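PDB 5MJR: protein Thf1 from Thermosynechococcus elongatus, which may be involved in photosynthetic membrane biogenesis and associates with the FtsH protease complex that takes part in photosystem II repair in cyanobacteria. Local coordinates for residues Arg22-Thr27 and Glu53-Arg58; Trp115-Gly120 and Ser136-Ser141. All coordinates share one frame; numbering follows the deposited sequence.

Contact 1 (Arg22-Thr27 and Glu53-Arg58); sequences RTVSDT and EIHLLR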
# COMPACT_ATOMS: atom_id res chain seq x y z
N ARG A 22 10.18 21.27 -4.10
CA ARG A 22 10.18 20.14 -5.08
C ARG A 22 8.72 19.88 -5.56
O ARG A 22 7.76 19.73 -4.75
CB ARG A 22 10.55 18.86 -4.39
CG ARG A 22 10.69 17.62 -5.30
CD ARG A 22 10.73 16.20 -4.54
NE ARG A 22 11.01 14.88 -5.31
CZ ARG A 22 12.20 14.82 -5.88
NH1 ARG A 22 13.13 15.78 -5.63
NH2 ARG A 22 12.61 13.80 -6.59
N THR A 23 8.52 19.90 -6.87
CA THR A 23 7.14 19.70 -7.43
C THR A 23 6.96 18.29 -8.03
O THR A 23 7.90 17.52 -8.18
CB THR A 23 6.87 20.72 -8.50
OG1 THR A 23 7.60 20.31 -9.68
CG2 THR A 23 7.28 22.13 -8.11
N VAL A 24 5.68 17.98 -8.34
CA VAL A 24 5.40 16.77 -9.03
C VAL A 24 6.27 16.60 -10.28
O VAL A 24 6.68 15.54 -10.66
CB VAL A 24 3.88 16.70 -9.36
CG1 VAL A 24 3.60 15.73 -10.49
CG2 VAL A 24 3.08 16.36 -8.11
N SER A 25 6.48 17.73 -10.99
CA SER A 25 7.32 17.69 -12.18
C SER A 25 8.77 17.25 -11.90
O SER A 25 9.36 16.50 -12.69
CB SER A 25 7.33 19.01 -12.91
OG SER A 25 6.00 19.23 -13.43
N ASP A 26 9.31 17.71 -10.75
CA ASP A 26 10.63 17.27 -10.31
C ASP A 26 10.60 15.75 -10.02
O ASP A 26 11.51 15.05 -10.36
CB ASP A 26 11.04 18.04 -9.06
CG ASP A 26 11.31 19.52 -9.32
OD1 ASP A 26 11.95 19.87 -10.38
OD2 ASP A 26 10.81 20.37 -8.46
N THR A 27 9.55 15.31 -9.33
CA THR A 27 9.44 13.88 -9.01
C THR A 27 9.38 13.02 -10.34
O THR A 27 10.09 12.00 -10.45
CB THR A 27 8.16 13.67 -8.15
OG1 THR A 27 8.41 14.35 -6.93
CG2 THR A 27 7.91 12.19 -7.88
N GLU A 53 0.19 10.58 -6.40
CA GLU A 53 -0.47 10.25 -5.13
C GLU A 53 0.52 10.26 -3.98
O GLU A 53 0.21 10.87 -2.93
CB GLU A 53 -1.16 8.86 -5.30
CG GLU A 53 -1.93 8.43 -4.09
CD GLU A 53 -2.61 7.10 -4.26
OE1 GLU A 53 -2.18 6.30 -5.16
OE2 GLU A 53 -3.56 6.80 -3.50
N ILE A 54 1.67 9.65 -4.12
CA ILE A 54 2.65 9.59 -3.06
C ILE A 54 3.19 10.98 -2.79
O ILE A 54 3.40 11.38 -1.68
CB ILE A 54 3.75 8.57 -3.38
CG1 ILE A 54 3.18 7.15 -3.47
CG2 ILE A 54 4.88 8.70 -2.40
CD1 ILE A 54 4.11 6.12 -3.97
N HIS A 55 3.48 11.74 -3.90
CA HIS A 55 4.07 13.07 -3.72
C HIS A 55 3.09 13.92 -2.85
O HIS A 55 3.50 14.64 -1.95
CB HIS A 55 4.28 13.69 -5.10
CG HIS A 55 4.87 15.03 -5.03
ND1 HIS A 55 6.21 15.26 -5.31
CD2 HIS A 55 4.31 16.22 -4.74
CE1 HIS A 55 6.42 16.56 -5.16
NE2 HIS A 55 5.30 17.17 -4.77
N LEU A 56 1.81 13.91 -3.20
CA LEU A 56 0.83 14.74 -2.50
C LEU A 56 0.66 14.33 -1.03
O LEU A 56 0.40 15.18 -0.18
CB LEU A 56 -0.45 14.78 -3.23
CG LEU A 56 -0.39 15.43 -4.63
CD1 LEU A 56 -1.78 15.29 -5.20
CD2 LEU A 56 0.08 16.91 -4.48
N LEU A 57 0.86 13.06 -0.75
CA LEU A 57 0.92 12.64 0.69
C LEU A 57 2.17 13.24 1.38
O LEU A 57 2.04 13.78 2.50
CB LEU A 57 0.93 11.16 0.78
CG LEU A 57 -0.41 10.49 0.46
CD1 LEU A 57 -0.26 8.99 0.34
CD2 LEU A 57 -1.45 10.83 1.54
N ARG A 58 3.33 13.14 0.73
CA ARG A 58 4.55 13.60 1.41
C ARG A 58 4.46 15.11 1.73
O ARG A 58 5.03 15.54 2.76
CB ARG A 58 5.75 13.33 0.52
CG ARG A 58 6.10 11.84 0.48
CD ARG A 58 7.40 11.51 -0.31
NE ARG A 58 7.39 12.03 -1.67
CZ ARG A 58 8.17 13.00 -2.19
NH1 ARG A 58 9.17 13.58 -1.41
NH2 ARG A 58 7.93 13.30 -3.58
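His55 and Thr27 meet through a hydrogen bond of 2.9 Å between His55 ND1 and Thr27 OG1, in which either atom could be the donor. The hydroxyl lies at the edge of the imidazole, near its plane. Over the face of the same ring sits Val24, whose CG2 is 3.9 Å from the centroid of the His55 ring, a CH-pi contact. CE1 of His55 pushes on to the backbone, 3.4 Å from Thr23 C. His55 CB points toward residues 22-27 with CG anti to the backbone N (chi1 -180°), and the ring beyond reaches the first turn of helix 24-34. Replacing His55 by an alanine would probably leave Thr27 OG1 without this partner and open a gap beside Val24 CG2. A capping box closes the N-terminal end of helix 24-34, with Thr23 as N-cap: Asp26 N donates to Thr23 OG1 at 3.3 Å, and Thr23 N returns a bond of 2.8 Å to Asp26 OD2, nearly straight at 174°. Further out, two like charges approach, Arg22 NE standing 3.9 Å from Arg58 NH2 with the guanidinium planes 71° apart. Their repulsion is probably offset by the salt bridges of Arg58 with Glu101 and Glu102. Arg22 NH2 is held separately, by a hydrogen bond to the carbonyl of Ala100.

Contact 2 (Trp115-Gly120 and Ser136-Ser141); sequences WQQYQG and SAPLNS
Pro138 leans on one face of the Trp115 indole with its CG-CB edge, and the two side chains slide past each other in opposite directions. Pro138 CG stands 3.6 Å from the centroid of the five-membered ring of Trp115, 13° off the normal, a CH-pi contact over the face. The six-membered ring reaches further, so that Trp115 CH2 comes to 3.2 Å from Pro138 O and Ser141 OG lies at the indole edge, near its plane. Tyr118 approaches the same proline differently: the two reach toward each other tip to tip, with Pro138 CD 3.8 Å from Tyr118 CE2 at the edge of the phenol. Tyr118 CB points toward residues 136-141, with CG anti to the carbonyl carbon (chi1 -52°). Leu139 crosses the tyrosine at a slant, its CB 3.6 Å from Tyr118 CZ. The phenol oxygen is gripped twice, as Tyr118 OH donates to Ser136 OG at 2.7 Å and accepts from Leu139 N at 3.1 Å. A cis peptide bond precedes Pro138. The contact joins the two loops that flank helix 123-131. Ser136 OG is also bonded to Glu129 of that helix, and Trp115 NE1 to the carbonyl of Pro67. Pro138 O takes Ser141 N and Ser141 OG, both at 2.8 Å. The buried tyrosine hydroxyl thus both gives and receives a hydrogen bond, which probably fixes the direction of its proton.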
# COMPACT_ATOMS: atom_id res chain seq x y z
N TRP A 115 5.32 -7.78 7.60
CA TRP A 115 3.98 -8.25 7.94
C TRP A 115 3.84 -9.76 7.85
O TRP A 115 2.84 -10.32 8.36
CB TRP A 115 2.99 -7.50 7.06
CG TRP A 115 2.87 -6.05 7.30
CD1 TRP A 115 3.58 -5.06 6.68
CD2 TRP A 115 1.98 -5.38 8.15
NE1 TRP A 115 3.19 -3.84 7.09
CE2 TRP A 115 2.19 -3.98 8.02
CE3 TRP A 115 1.02 -5.79 9.07
CZ2 TRP A 115 1.47 -3.02 8.71
CZ3 TRP A 115 0.31 -4.89 9.77
CH2 TRP A 115 0.56 -3.50 9.63
N GLN A 116 4.77 -10.42 7.16
CA GLN A 116 4.67 -11.87 7.00
C GLN A 116 4.82 -12.62 8.31
O GLN A 116 4.42 -13.78 8.41
CB GLN A 116 5.65 -12.36 5.98
CG GLN A 116 5.32 -11.88 4.56
CD GLN A 116 6.35 -12.08 3.57
OE1 GLN A 116 7.17 -12.94 3.69
NE2 GLN A 116 6.34 -11.22 2.49
N GLN A 117 5.33 -11.94 9.36
CA GLN A 117 5.43 -12.62 10.64
C GLN A 117 4.06 -12.93 11.20
O GLN A 117 3.99 -13.79 12.07
CB GLN A 117 6.16 -11.79 11.63
CG GLN A 117 5.47 -10.51 11.99
CD GLN A 117 6.25 -9.62 12.87
OE1 GLN A 117 6.91 -8.61 12.40
NE2 GLN A 117 6.26 -9.99 14.10
N TYR A 118 2.99 -12.36 10.69
CA TYR A 118 1.60 -12.63 11.14
C TYR A 118 0.94 -13.77 10.43
O TYR A 118 -0.23 -14.06 10.71
CB TYR A 118 0.76 -11.35 11.18
CG TYR A 118 1.42 -10.25 11.97
CD1 TYR A 118 1.55 -10.28 13.34
CD2 TYR A 118 1.95 -9.10 11.34
CE1 TYR A 118 2.16 -9.32 14.04
CE2 TYR A 118 2.55 -8.14 12.04
CZ TYR A 118 2.69 -8.22 13.42
OH TYR A 118 3.36 -7.22 14.08
N GLN A 119 1.68 -14.41 9.49
CA GLN A 119 1.09 -15.44 8.69
C GLN A 119 0.36 -16.55 9.49
O GLN A 119 0.94 -17.05 10.48
CB GLN A 119 2.21 -16.09 7.87
CG GLN A 119 1.80 -16.53 6.47
CD GLN A 119 3.03 -16.64 5.54
OE1 GLN A 119 3.78 -17.57 5.76
NE2 GLN A 119 3.32 -15.63 4.61
N GLY A 120 -0.92 -16.80 9.10
CA GLY A 120 -1.75 -17.93 9.65
C GLY A 120 -2.67 -17.65 10.81
O GLY A 120 -3.71 -18.36 10.97
N SER A 136 3.15 -5.31 18.80
CA SER A 136 4.39 -5.37 18.07
C SER A 136 4.39 -4.57 16.74
O SER A 136 3.32 -4.30 16.25
CB SER A 136 4.66 -6.92 17.76
OG SER A 136 3.69 -7.52 16.77
N ALA A 137 5.58 -4.25 16.25
CA ALA A 137 5.71 -3.66 14.89
C ALA A 137 5.83 -4.82 13.90
O ALA A 137 6.53 -5.79 14.13
CB ALA A 137 6.94 -2.77 14.80
N PRO A 138 5.14 -4.68 12.74
CA PRO A 138 4.43 -3.50 12.24
C PRO A 138 2.93 -3.42 12.57
O PRO A 138 2.28 -2.46 12.17
CB PRO A 138 4.61 -3.62 10.74
CG PRO A 138 4.56 -5.13 10.52
CD PRO A 138 5.42 -5.64 11.68
N LEU A 139 2.41 -4.40 13.35
CA LEU A 139 0.98 -4.34 13.65
C LEU A 139 0.55 -3.01 14.28
O LEU A 139 -0.55 -2.53 14.12
CB LEU A 139 0.65 -5.54 14.59
CG LEU A 139 -0.80 -5.64 15.02
CD1 LEU A 139 -1.82 -5.74 13.91
CD2 LEU A 139 -0.94 -6.76 16.00
N ASN A 140 1.48 -2.43 15.10
CA ASN A 140 1.23 -1.16 15.70
C ASN A 140 0.82 -0.01 14.75
O ASN A 140 0.16 0.94 15.14
CB ASN A 140 2.40 -0.66 16.54
CG ASN A 140 3.67 -0.38 15.72
OD1 ASN A 140 3.97 -1.02 14.75
ND2 ASN A 140 4.43 0.64 16.21
N SER A 141 1.24 -0.15 13.47
CA SER A 141 0.89 0.79 12.46
C SER A 141 -0.57 0.79 12.04
O SER A 141 -1.02 1.68 11.37
CB SER A 141 1.80 0.65 11.21
OG SER A 141 1.55 -0.44 10.45

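From the N terminus, the chain enters helix 24-34 and returns through helix 41-58, and contact 1 closes this excursion of 25 intervening residues by joining the start of the first helix to the end of the second. Contact 2 opens later, after helix 105-113, and closes round helix 123-131, joining the loops before and after it with 15 residues between. The two closures follow in series and neither nest nor cross. The centres of contact 1 and contact 2 are about 29 Å apart, on opposite sides of the chain's centre. Helix 67-80 packs on Ile54 and Leu57 in segment 53-58, residues beside contact 1, and on Trp115 and Ser141 of contact 2.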